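Local coordinates for protein thymidylate synthase ThyX (Streptomyces cacaoi subsp. asoensis, PDB 4P5A) that probably methylates uracil nucleotides (dUMP to dTMP, and UMP), using methylenetetrahydrofolate, NADPH and FAD, as a homotetramer whose flavin sites are shared between subunits, at residues E7-I12 and G103-V108; S69-V74 and Y178-A183; R75-T80 and S172-L177. One frame throughout, in Å; residues are numbered along the deposited sequence. Where two conformers were deposited one is given.

Interaction 1: E7-I12 and G103-V108; sequences ELRSDI and GAAFYV
Strands 7-9 and 105-107 form a small parallel sheet, their axes 4.7 Å apart at closest approach and inclined by 35°. Glu7 N donates to Ala104 O (2.7 Å), Phe106 N to Glu7 O, Arg9 N to Phe106 O and Val108 N to Arg9 O, each nearly along the C=O axis. Ala105 and Tyr107 also make backbone hydrogen bonds to Tyr174 and Ser172, tying the pair to the start of strand 174-181. Just past strand 7-9, the Ser10 side chain extends the ladder, OG approaching Val108 O to a very short 2.5 Å from 27° above the carbonyl plane. An alanine here would lose that bond and would probably loosen the end of the pairing.

Tyr107 shares a face with Glu7, Ala105 and Arg9. Its CB lies beside Arg9 O; with CG anti to the backbone N (chi1 174°) the ring runs on along the partner strand, CD2 coming within 3.8 Å of Arg9 O. Farther out, CE2 meets Ser10 O at 3.5 Å, the oxygen near the ring plane at its edge, and Ile12 CD1 at 4.1 Å. The tip, OH, is hydrogen-bonded to Glu208. On the other face Leu8 CD2 crosses Val108 CG1 obliquely at 3.9 Å, both residues also touching Tyr145 of helix 131-157.

Arg9 grips the Asp11 carboxylate side-on, NE to OD1 (3.1 Å) and NH2 to OD2, while NH1 bonds weakly to Glu7. Two carboxylates thus share one guanidinium, probably leaving net negative charge, and chiefly peptide groups and the Ser10 hydroxyl join the segments.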
loop_
_atom_site.group_PDB
_atom_site.type_symbol
_atom_site.label_atom_id
_atom_site.label_comp_id
_atom_site.label_asym_id
_atom_site.label_seq_id
_atom_site.Cartn_x
_atom_site.Cartn_y
_atom_site.Cartn_z
ATOM N N GLU B 7 -14.054 3.432 -35.441
ATOM C CA GLU B 7 -14.248 2.019 -35.379
ATOM C C GLU B 7 -15.050 1.643 -34.098
ATOM O O GLU B 7 -14.662 2.054 -32.958
ATOM C CB GLU B 7 -12.897 1.306 -35.405
ATOM C CG GLU B 7 -13.066 -0.169 -35.225
ATOM C CD GLU B 7 -11.742 -0.919 -35.025
ATOM O OE1 GLU B 7 -10.677 -0.324 -34.686
ATOM O OE2 GLU B 7 -11.791 -2.153 -35.197
ATOM N N LEU B 8 -16.199 0.963 -34.246
ATOM C CA LEU B 8 -16.874 0.417 -33.075
ATOM C C LEU B 8 -16.465 -1.013 -32.810
ATOM O O LEU B 8 -16.468 -1.845 -33.706
ATOM C CB LEU B 8 -18.381 0.424 -33.213
ATOM C CG LEU B 8 -18.938 1.767 -33.675
ATOM C CD1 LEU B 8 -20.426 1.527 -34.046
ATOM C CD2 LEU B 8 -18.842 2.729 -32.543
ATOM N N ARG B 9 -16.169 -1.321 -31.552
ATOM C CA ARG B 9 -15.760 -2.689 -31.172
ATOM C C ARG B 9 -16.484 -3.061 -29.899
ATOM O O ARG B 9 -16.922 -2.181 -29.166
ATOM C CB ARG B 9 -14.248 -2.762 -30.934
ATOM C CG ARG B 9 -13.362 -2.239 -32.040
ATOM C CD ARG B 9 -11.861 -2.476 -31.762
ATOM N NE ARG B 9 -11.509 -3.909 -31.714
ATOM C CZ ARG B 9 -10.874 -4.584 -32.675
ATOM N NH1 ARG B 9 -10.481 -3.980 -33.791
ATOM N NH2 ARG B 9 -10.615 -5.875 -32.505
ATOM N N SER B 10 -16.615 -4.370 -29.627
ATOM C CA SER B 10 -17.223 -4.816 -28.404
ATOM C C SER B 10 -16.297 -5.699 -27.607
ATOM O O SER B 10 -16.765 -6.331 -26.663
ATOM C CB SER B 10 -18.471 -5.626 -28.702
ATOM O OG SER B 10 -19.507 -4.792 -29.240
ATOM N N ASP B 11 -15.054 -5.857 -28.039
ATOM C CA ASP B 11 -14.232 -6.884 -27.392
ATOM C C ASP B 11 -13.379 -6.188 -26.303
ATOM O O ASP B 11 -13.098 -4.992 -26.381
ATOM C CB ASP B 11 -13.296 -7.599 -28.366
ATOM C CG ASP B 11 -12.405 -6.639 -29.166
ATOM O OD1 ASP B 11 -12.717 -5.428 -29.289
ATOM O OD2 ASP B 11 -11.359 -7.093 -29.686
ATOM N N ILE B 12 -13.038 -6.977 -25.317
ATOM C CA ILE B 12 -12.182 -6.481 -24.247
ATOM C C ILE B 12 -11.118 -7.528 -24.174
ATOM O O ILE B 12 -11.460 -8.717 -24.068
ATOM C CB ILE B 12 -12.947 -6.605 -22.965
ATOM C CG1 ILE B 12 -14.221 -5.780 -22.956
ATOM C CG2 ILE B 12 -12.067 -6.041 -21.864
ATOM C CD1 ILE B 12 -14.017 -4.419 -22.836
ATOM N N GLY B 103 -6.455 6.845 -31.008
ATOM C CA GLY B 103 -7.076 6.108 -32.139
ATOM C C GLY B 103 -8.579 6.168 -32.106
ATOM O O GLY B 103 -9.216 6.436 -31.049
ATOM N N ALA B 104 -9.191 5.826 -33.233
ATOM C CA ALA B 104 -10.621 6.026 -33.308
ATOM C C ALA B 104 -11.357 4.731 -33.005
ATOM O O ALA B 104 -12.199 4.319 -33.754
ATOM C CB ALA B 104 -11.030 6.569 -34.716
ATOM N N ALA B 105 -11.059 4.102 -31.864
ATOM C CA ALA B 105 -11.745 2.847 -31.520
ATOM C C ALA B 105 -12.529 3.095 -30.296
ATOM O O ALA B 105 -11.978 3.660 -29.288
ATOM C CB ALA B 105 -10.789 1.725 -31.327
ATOM N N PHE B 106 -13.799 2.689 -30.315
ATOM C CA PHE B 106 -14.773 3.071 -29.250
ATOM C C PHE B 106 -15.568 1.835 -28.924
ATOM O O PHE B 106 -15.924 1.030 -29.827
ATOM C CB PHE B 106 -15.750 4.225 -29.684
ATOM C CG PHE B 106 -15.056 5.435 -30.072
ATOM C CD1 PHE B 106 -14.745 5.665 -31.387
ATOM C CD2 PHE B 106 -14.564 6.308 -29.075
ATOM C CE1 PHE B 106 -14.005 6.748 -31.778
ATOM C CE2 PHE B 106 -13.785 7.463 -29.454
ATOM C CZ PHE B 106 -13.545 7.686 -30.808
ATOM N N TYR B 107 -15.876 1.631 -27.634
ATOM C CA TYR B 107 -16.597 0.457 -27.231
ATOM C C TYR B 107 -18.149 0.625 -27.328
ATOM O O TYR B 107 -18.723 1.640 -26.894
ATOM C CB TYR B 107 -16.256 0.113 -25.718
ATOM C CG TYR B 107 -17.061 -1.030 -25.134
ATOM C CD1 TYR B 107 -18.204 -0.774 -24.332
ATOM C CD2 TYR B 107 -16.716 -2.376 -25.398
ATOM C CE1 TYR B 107 -18.966 -1.807 -23.826
ATOM C CE2 TYR B 107 -17.479 -3.437 -24.877
ATOM C CZ TYR B 107 -18.585 -3.154 -24.122
ATOM O OH TYR B 107 -19.359 -4.172 -23.573
ATOM N N VAL B 108 -18.798 -0.434 -27.821
ATOM C CA VAL B 108 -20.275 -0.515 -27.704
ATOM C C VAL B 108 -20.560 -1.935 -27.280
ATOM O O VAL B 108 -19.878 -2.855 -27.710
ATOM C CB VAL B 108 -21.001 -0.173 -29.138
ATOM C CG1 VAL B 108 -20.785 1.264 -29.538
ATOM C CG2 VAL B 108 -20.518 -1.124 -30.185
#

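Interaction 2: S69-V74 and Y178-A183; sequences SMTFLV and YATCNA. With FAD (flavin-adenine dinucleotide), chain L.
These segments form a central stretch of the four-stranded antiparallel sheet of the ThyX fold, strands 69-77 and 174-181 being its inner pair; here their directions differ by 158°. Met70 with Cys181 and Phe72 with Ala179 are hydrogen-bonded pairs, each joined by two reciprocal N-H to O=C bonds, and the non-hydrogen-bonded pairs, Thr71 with Thr180 and Leu73 with Tyr178, bring their CA atoms closer together.

On the face of Thr71 and Thr180 the two side chains cross obliquely and their hydroxyls meet, OG1 to OG1 at 2.7 Å, in a bond that either could donate. Both threonines carry CG2 anti to the backbone N, which turns the methyls to opposite ends of the pair: Thr71 CG2 fits against Tyr178 CD1 (3.5 Å), Thr180 CG2 against Ser69 OG (3.4 Å). Leu73 CD1 then abuts Tyr178 CE2 at the ring edge, 3.7 Å away. This face meets the third subunit, where His67 is a second partner of Thr180 OG1 and Ser33 O binds Tyr178 OH.

The opposite face is built of large and small residues in mesh. Ala179 is the low point, with Val74 leaning toward its methyl and Trp90 upon it. Beside it Cys181 SG sits in the plane of the Phe72 ring, 4.0 Å from CE2, an edge-on sulfur-aromatic contact. Met70, bent at chi3 (-78°), folds its CE back to within 4.2 Å of Cys181 SG and 3.6 Å of Ala183 CA, packing at the corner where strand gives way to helix, beside Trp220.

At that corner Asn182 is the helix N-cap: its OD1 takes Ala185 N, which probably fixes the amide's rotation, while ND2 reaches FAD N1A of the adenine at 2.9 Å, almost perfectly straight at 178°.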
loop_
_atom_site.group_PDB
_atom_site.type_symbol
_atom_site.label_atom_id
_atom_site.label_comp_id
_atom_site.label_asym_id
_atom_site.label_seq_id
_atom_site.Cartn_x
_atom_site.Cartn_y
_atom_site.Cartn_z
ATOM N N SER B 69 4.542 -13.024 -9.605
ATOM C CA SER B 69 4.102 -11.854 -10.374
ATOM C C SER B 69 3.440 -12.300 -11.673
ATOM O O SER B 69 3.855 -13.346 -12.266
ATOM C CB SER B 69 5.314 -11.009 -10.668
ATOM O OG SER B 69 4.963 -9.873 -11.407
ATOM N N MET B 70 2.480 -11.525 -12.114
ATOM C CA MET B 70 1.888 -11.765 -13.431
ATOM C C MET B 70 1.710 -10.428 -14.107
ATOM O O MET B 70 1.229 -9.490 -13.433
ATOM C CB MET B 70 0.494 -12.390 -13.259
ATOM C CG MET B 70 0.617 -13.936 -12.922
ATOM S SD MET B 70 -1.031 -14.506 -12.301
ATOM C CE MET B 70 -1.083 -13.878 -10.526
ATOM N N THR B 71 1.998 -10.335 -15.389
ATOM C CA THR B 71 1.778 -8.982 -16.037
ATOM C C THR B 71 0.835 -9.194 -17.195
ATOM O O THR B 71 1.080 -10.057 -18.047
ATOM C CB THR B 71 3.083 -8.453 -16.598
ATOM O OG1 THR B 71 4.035 -8.164 -15.495
ATOM C CG2 THR B 71 2.912 -7.176 -17.481
ATOM N N PHE B 72 -0.215 -8.406 -17.247
ATOM C CA PHE B 72 -1.227 -8.509 -18.308
ATOM C C PHE B 72 -1.189 -7.287 -19.202
ATOM O O PHE B 72 -1.069 -6.153 -18.705
ATOM C CB PHE B 72 -2.630 -8.575 -17.699
ATOM C CG PHE B 72 -2.861 -9.823 -16.895
ATOM C CD1 PHE B 72 -3.105 -11.042 -17.577
ATOM C CD2 PHE B 72 -2.784 -9.792 -15.516
ATOM C CE1 PHE B 72 -3.356 -12.230 -16.850
ATOM C CE2 PHE B 72 -3.012 -10.975 -14.775
ATOM C CZ PHE B 72 -3.273 -12.174 -15.455
ATOM N N LEU B 73 -1.457 -7.496 -20.473
ATOM C CA LEU B 73 -1.754 -6.398 -21.400
ATOM C C LEU B 73 -3.254 -6.379 -21.560
ATOM O O LEU B 73 -3.888 -7.390 -21.994
ATOM C CB LEU B 73 -1.132 -6.697 -22.819
ATOM C CG LEU B 73 -1.389 -5.656 -23.973
ATOM C CD1 LEU B 73 -0.868 -4.264 -23.616
ATOM C CD2 LEU B 73 -0.536 -6.181 -25.205
ATOM N N VAL B 74 -3.864 -5.229 -21.255
ATOM C CA VAL B 74 -5.306 -5.130 -21.243
ATOM C C VAL B 74 -5.717 -4.021 -22.229
ATOM O O VAL B 74 -5.176 -2.945 -22.217
ATOM C CB VAL B 74 -5.798 -4.686 -19.813
ATOM C CG1 VAL B 74 -7.360 -4.538 -19.799
ATOM C CG2 VAL B 74 -5.358 -5.763 -18.757
ATOM N N TYR B 178 -0.412 -2.001 -19.281
ATOM C CA TYR B 178 0.067 -3.159 -18.556
ATOM C C TYR B 178 -0.475 -3.070 -17.136
ATOM O O TYR B 178 -0.513 -1.951 -16.533
ATOM C CB TYR B 178 1.587 -3.054 -18.472
ATOM C CG TYR B 178 2.323 -3.717 -19.627
ATOM C CD1 TYR B 178 3.602 -4.305 -19.438
ATOM C CD2 TYR B 178 1.809 -3.688 -20.909
ATOM C CE1 TYR B 178 4.334 -4.840 -20.577
ATOM C CE2 TYR B 178 2.522 -4.193 -22.031
ATOM C CZ TYR B 178 3.799 -4.810 -21.817
ATOM O OH TYR B 178 4.402 -5.319 -22.989
ATOM N N ALA B 179 -0.844 -4.222 -16.599
ATOM C CA ALA B 179 -1.402 -4.351 -15.204
ATOM C C ALA B 179 -0.684 -5.585 -14.628
ATOM O O ALA B 179 -0.743 -6.724 -15.216
ATOM C CB ALA B 179 -2.926 -4.604 -15.225
ATOM N N THR B 180 0.080 -5.345 -13.559
ATOM C CA THR B 180 0.887 -6.396 -12.920
ATOM C C THR B 180 0.371 -6.646 -11.474
ATOM O O THR B 180 0.077 -5.710 -10.746
ATOM C CB THR B 180 2.442 -5.990 -12.924
ATOM O OG1 THR B 180 2.904 -5.986 -14.312
ATOM C CG2 THR B 180 3.284 -7.005 -12.139
ATOM N N CYS B 181 0.262 -7.928 -11.089
ATOM C CA CYS B 181 -0.320 -8.263 -9.752
ATOM C C CYS B 181 0.427 -9.491 -9.291
ATOM O O CYS B 181 1.071 -10.170 -10.108
ATOM C CB CYS B 181 -1.867 -8.648 -9.831
ATOM S SG CYS B 181 -2.179 -9.870 -11.030
ATOM N N ASN B 182 0.438 -9.684 -7.990
ATOM C CA ASN B 182 0.756 -11.016 -7.463
ATOM C C ASN B 182 -0.576 -11.789 -7.286
ATOM O O ASN B 182 -1.682 -11.210 -7.425
ATOM C CB ASN B 182 1.589 -10.955 -6.187
ATOM C CG ASN B 182 0.869 -10.214 -5.052
ATOM O OD1 ASN B 182 -0.286 -10.549 -4.736
ATOM N ND2 ASN B 182 1.529 -9.162 -4.442
ATOM N N ALA B 183 -0.470 -13.092 -6.966
ATOM C CA ALA B 183 -1.703 -13.884 -6.960
ATOM C C ALA B 183 -2.659 -13.464 -5.827
ATOM O O ALA B 183 -3.887 -13.592 -5.965
ATOM C CB ALA B 183 -1.329 -15.386 -6.721
HETATM P PA FAD L . -1.791 -5.754 5.683
HETATM O O1A FAD L . -2.335 -4.709 6.430
HETATM O O2A FAD L . -0.352 -5.667 5.395
HETATM O O5B FAD L . -2.560 -5.696 4.268
HETATM C C5B FAD L . -3.898 -5.589 4.277
HETATM C C4B FAD L . -4.523 -6.270 2.982
HETATM O O4B FAD L . -4.030 -5.348 1.971
HETATM C C3B FAD L . -3.969 -7.634 2.588
HETATM O O3B FAD L . -4.857 -8.541 3.250
HETATM C C2B FAD L . -4.161 -7.666 1.092
HETATM O O2B FAD L . -5.574 -7.835 0.722
HETATM C C1B FAD L . -3.706 -6.237 0.793
HETATM N N9A FAD L . -2.252 -6.102 0.510
HETATM C C8A FAD L . -1.377 -5.243 1.121
HETATM N N7A FAD L . -0.176 -5.342 0.460
HETATM C C5A FAD L . -0.292 -6.267 -0.537
HETATM C C6A FAD L . 0.609 -6.760 -1.465
HETATM N N6A FAD L . 1.856 -6.294 -1.577
HETATM N N1A FAD L . 0.158 -7.693 -2.362
HETATM C C2A FAD L . -1.111 -8.103 -2.324
HETATM N N3A FAD L . -2.024 -7.614 -1.418
HETATM C C4A FAD L . -1.620 -6.718 -0.495
HETATM N N1 FAD L . 3.902 -13.923 9.019
HETATM C C2 FAD L . 5.027 -14.545 8.739
HETATM O O2 FAD L . 5.944 -13.963 8.135
HETATM N N3 FAD L . 5.200 -15.900 9.069
HETATM C C4 FAD L . 4.204 -16.627 9.665
HETATM O O4 FAD L . 4.389 -17.845 9.927
HETATM C C4X FAD L . 2.979 -15.975 9.978
HETATM N N5 FAD L . 1.957 -16.665 10.566
HETATM C C5X FAD L . 0.841 -15.942 11.015
HETATM C C6 FAD L . -0.177 -16.581 11.814
HETATM C C7 FAD L . -1.253 -15.778 12.259
HETATM C C7M FAD L . -2.340 -16.551 13.099
HETATM C C8 FAD L . -1.376 -14.402 11.994
HETATM C C8M FAD L . -2.547 -13.463 12.403
HETATM C C9 FAD L . -0.369 -13.803 11.231
HETATM C C9A FAD L . 0.688 -14.564 10.737
HETATM N N10 FAD L . 1.728 -13.899 10.018
HETATM C C10 FAD L . 2.830 -14.609 9.668
HETATM C "C1'" FAD L . 1.621 -12.475 9.611
HETATM C "C2'" FAD L . 0.722 -12.448 8.296
HETATM O "O2'" FAD L . 1.331 -13.144 7.171
HETATM C "C3'" FAD L . 0.520 -11.000 7.861
HETATM O "O3'" FAD L . 1.794 -10.379 7.700
HETATM C "C4'" FAD L . -0.297 -10.186 8.903
HETATM O "O4'" FAD L . -1.388 -10.967 9.337
HETATM C "C5'" FAD L . -0.849 -8.919 8.285
HETATM O "O5'" FAD L . -1.931 -9.346 7.363
HETATM P P FAD L . -2.085 -8.623 5.935
HETATM O O1P FAD L . -0.904 -8.801 5.092
HETATM O O2P FAD L . -3.327 -9.297 5.382
HETATM O O3P FAD L . -2.325 -7.107 6.343
#

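Interaction 3: R75-T80 and S172-L177; sequences RAPIFT and STYSVL
Strands 75-77 and 174-177 pair antiparallel, with axes 4.4 Å apart at closest and directions differing by 142°. Ala76 and Ser175 form the hydrogen-bonded pair: Ala76 N donates to Ser175 O at 3.1 Å, and Ser175 N returns a nearly straight bond (175°) to Ala76 O at 2.8 Å. Pro77 lies in a non-hydrogen-bonded pair with Tyr174, so its missing N-H costs this ladder nothing. It is also the N-cap of helix 78-84, and the first helical N-H, that of Ile78, is taken by Thr173 O at 2.9 Å.

Tyr174 lies across the strand end. Its CD1 meets Arg75 CG at 3.7 Å and its CE1 meets Pro77 CD at 4.1 Å, the tyrosine and proline side chains running alongside each other. Arg75, extended through CG and CD with CG anti to the backbone N, bends at chi3 (-27°) and brings its guanidinium beside Val176, whose CG2 lies over one face, 3.9 Å from NH1 of Arg75. Ile78 runs side by side with Thr173, its CG1 and CD1 against Thr173 O and CB. Pro77 CB packs on Ser172 O at 3.4 Å.

Polar tips here lead out of the contact: Thr173 OG1 bonds to Pro170 O, Tyr174 OH to Asp11 O and Ser175 OG to Glu94 OE2. Since Glu94 belongs to both the nucleotide and the FAD pockets, Ser175 is a second-shell residue that probably helps orient this carboxylate and may favour its ionised form, while peptide bonds and hydrocarbon contacts hold the strands together.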
loop_
_atom_site.group_PDB
_atom_site.type_symbol
_atom_site.label_atom_id
_atom_site.label_comp_id
_atom_site.label_asym_id
_atom_site.label_seq_id
_atom_site.Cartn_x
_atom_site.Cartn_y
_atom_site.Cartn_z
ATOM N N ARG B 75 -6.670 -4.310 -23.115
ATOM C CA ARG B 75 -7.290 -3.291 -23.916
ATOM C C ARG B 75 -8.789 -3.158 -23.617
ATOM O O ARG B 75 -9.548 -4.152 -23.710
ATOM C CB ARG B 75 -7.105 -3.651 -25.408
ATOM C CG ARG B 75 -7.597 -2.521 -26.387
ATOM C CD ARG B 75 -7.234 -2.856 -27.925
ATOM N NE ARG B 75 -6.053 -3.725 -27.994
ATOM C CZ ARG B 75 -4.788 -3.310 -28.112
ATOM N NH1 ARG B 75 -4.488 -2.009 -28.233
ATOM N NH2 ARG B 75 -3.812 -4.200 -28.123
ATOM N N ALA B 76 -9.229 -1.963 -23.209
ATOM C CA ALA B 76 -10.604 -1.830 -22.688
ATOM C C ALA B 76 -10.922 -0.361 -22.786
ATOM O O ALA B 76 -9.995 0.488 -22.794
ATOM C CB ALA B 76 -10.687 -2.337 -21.172
ATOM N N PRO B 77 -12.252 -0.001 -22.754
ATOM C CA PRO B 77 -12.671 1.380 -22.746
ATOM C C PRO B 77 -12.287 2.059 -21.425
ATOM O O PRO B 77 -12.157 1.378 -20.379
ATOM C CB PRO B 77 -14.201 1.294 -22.919
ATOM C CG PRO B 77 -14.580 -0.075 -22.361
ATOM C CD PRO B 77 -13.376 -0.974 -22.726
ATOM N N ILE B 78 -12.038 3.336 -21.487
ATOM C CA ILE B 78 -11.665 4.078 -20.267
ATOM C C ILE B 78 -12.599 3.819 -19.057
ATOM O O ILE B 78 -12.106 3.650 -17.936
ATOM C CB ILE B 78 -11.651 5.592 -20.614
ATOM C CG1 ILE B 78 -10.411 5.843 -21.453
ATOM C CG2 ILE B 78 -11.617 6.472 -19.308
ATOM C CD1 ILE B 78 -10.345 7.255 -21.987
ATOM N N PHE B 79 -13.925 3.753 -19.255
ATOM C CA PHE B 79 -14.701 3.524 -18.067
ATOM C C PHE B 79 -14.383 2.228 -17.333
ATOM O O PHE B 79 -14.622 2.140 -16.132
ATOM C CB PHE B 79 -16.217 3.656 -18.274
ATOM C CG PHE B 79 -16.817 2.541 -19.079
ATOM C CD1 PHE B 79 -16.781 2.553 -20.492
ATOM C CD2 PHE B 79 -17.363 1.433 -18.411
ATOM C CE1 PHE B 79 -17.332 1.435 -21.221
ATOM C CE2 PHE B 79 -17.867 0.338 -19.122
ATOM C CZ PHE B 79 -17.801 0.320 -20.515
ATOM N N THR B 80 -13.953 1.201 -18.058
ATOM C CA THR B 80 -13.589 -0.086 -17.440
ATOM C C THR B 80 -12.145 -0.041 -16.913
ATOM O O THR B 80 -11.861 -0.625 -15.883
ATOM C CB THR B 80 -13.684 -1.174 -18.534
ATOM O OG1 THR B 80 -15.072 -1.298 -18.881
ATOM C CG2 THR B 80 -13.220 -2.543 -17.997
ATOM N N SER B 172 -15.966 5.734 -23.470
ATOM C CA SER B 172 -15.923 4.491 -24.191
ATOM C C SER B 172 -14.709 4.307 -25.081
ATOM O O SER B 172 -14.542 3.264 -25.710
ATOM C CB SER B 172 -17.189 4.400 -25.069
ATOM O OG SER B 172 -17.087 5.498 -26.022
ATOM N N THR B 173 -13.882 5.356 -25.187
ATOM C CA THR B 173 -12.681 5.314 -25.994
ATOM C C THR B 173 -11.748 4.172 -25.468
ATOM O O THR B 173 -11.573 4.078 -24.275
ATOM C CB THR B 173 -11.889 6.656 -25.807
ATOM O OG1 THR B 173 -12.745 7.727 -26.265
ATOM C CG2 THR B 173 -10.655 6.644 -26.730
ATOM N N TYR B 174 -11.197 3.355 -26.348
ATOM C CA TYR B 174 -10.306 2.257 -25.896
ATOM C C TYR B 174 -8.964 2.828 -25.429
ATOM O O TYR B 174 -8.435 3.816 -26.047
ATOM C CB TYR B 174 -10.054 1.290 -27.042
ATOM C CG TYR B 174 -11.093 0.208 -27.091
ATOM C CD1 TYR B 174 -10.965 -0.954 -26.359
ATOM C CD2 TYR B 174 -12.252 0.375 -27.892
ATOM C CE1 TYR B 174 -11.967 -1.967 -26.433
ATOM C CE2 TYR B 174 -13.201 -0.620 -28.012
ATOM C CZ TYR B 174 -13.034 -1.802 -27.293
ATOM O OH TYR B 174 -13.926 -2.831 -27.381
ATOM N N SER B 175 -8.447 2.215 -24.348
ATOM C CA SER B 175 -7.118 2.472 -23.913
ATOM C C SER B 175 -6.404 1.110 -23.745
ATOM O O SER B 175 -7.014 0.059 -23.924
ATOM C CB SER B 175 -7.221 3.290 -22.591
ATOM O OG SER B 175 -5.909 3.859 -22.310
ATOM N N VAL B 176 -5.091 1.151 -23.512
ATOM C CA VAL B 176 -4.309 -0.035 -23.445
ATOM C C VAL B 176 -3.330 0.172 -22.311
ATOM O O VAL B 176 -2.824 1.299 -22.168
ATOM C CB VAL B 176 -3.593 -0.350 -24.771
ATOM C CG1 VAL B 176 -2.625 0.695 -25.201
ATOM C CG2 VAL B 176 -2.930 -1.678 -24.717
ATOM N N LEU B 177 -3.074 -0.852 -21.515
ATOM C CA LEU B 177 -2.139 -0.662 -20.376
ATOM C C LEU B 177 -1.549 -2.036 -20.007
ATOM O O LEU B 177 -2.093 -3.093 -20.374
ATOM C CB LEU B 177 -2.922 -0.094 -19.124
ATOM C CG LEU B 177 -3.989 -1.012 -18.539
ATOM C CD1 LEU B 177 -4.175 -0.625 -16.999
ATOM C CD2 LEU B 177 -5.404 -0.888 -19.113
#

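Interactions 2 and 3 are consecutive parts of one strand pair, 69-77 with 174-181, their centres about 16 Å apart; Val74 N to Leu177 O (2.9 Å) carries the ladder from one to the other. Interaction 1 lies against the other end of interaction 3, centres about 9 Å apart, through Tyr107 N to Ser172 O (2.9 Å) and the close Asp11 O to Tyr174 OH pair (2.5 Å). Interactions 1 and 2, with centres about 23 Å apart, do not touch. Asn182 of interaction 2 binds the FAD adenine, whereas in interaction 3 the Phe79 side chain is about 5 Å from bound 5-bromo-UMP and that of Ser175 about 8 Å from an FAD.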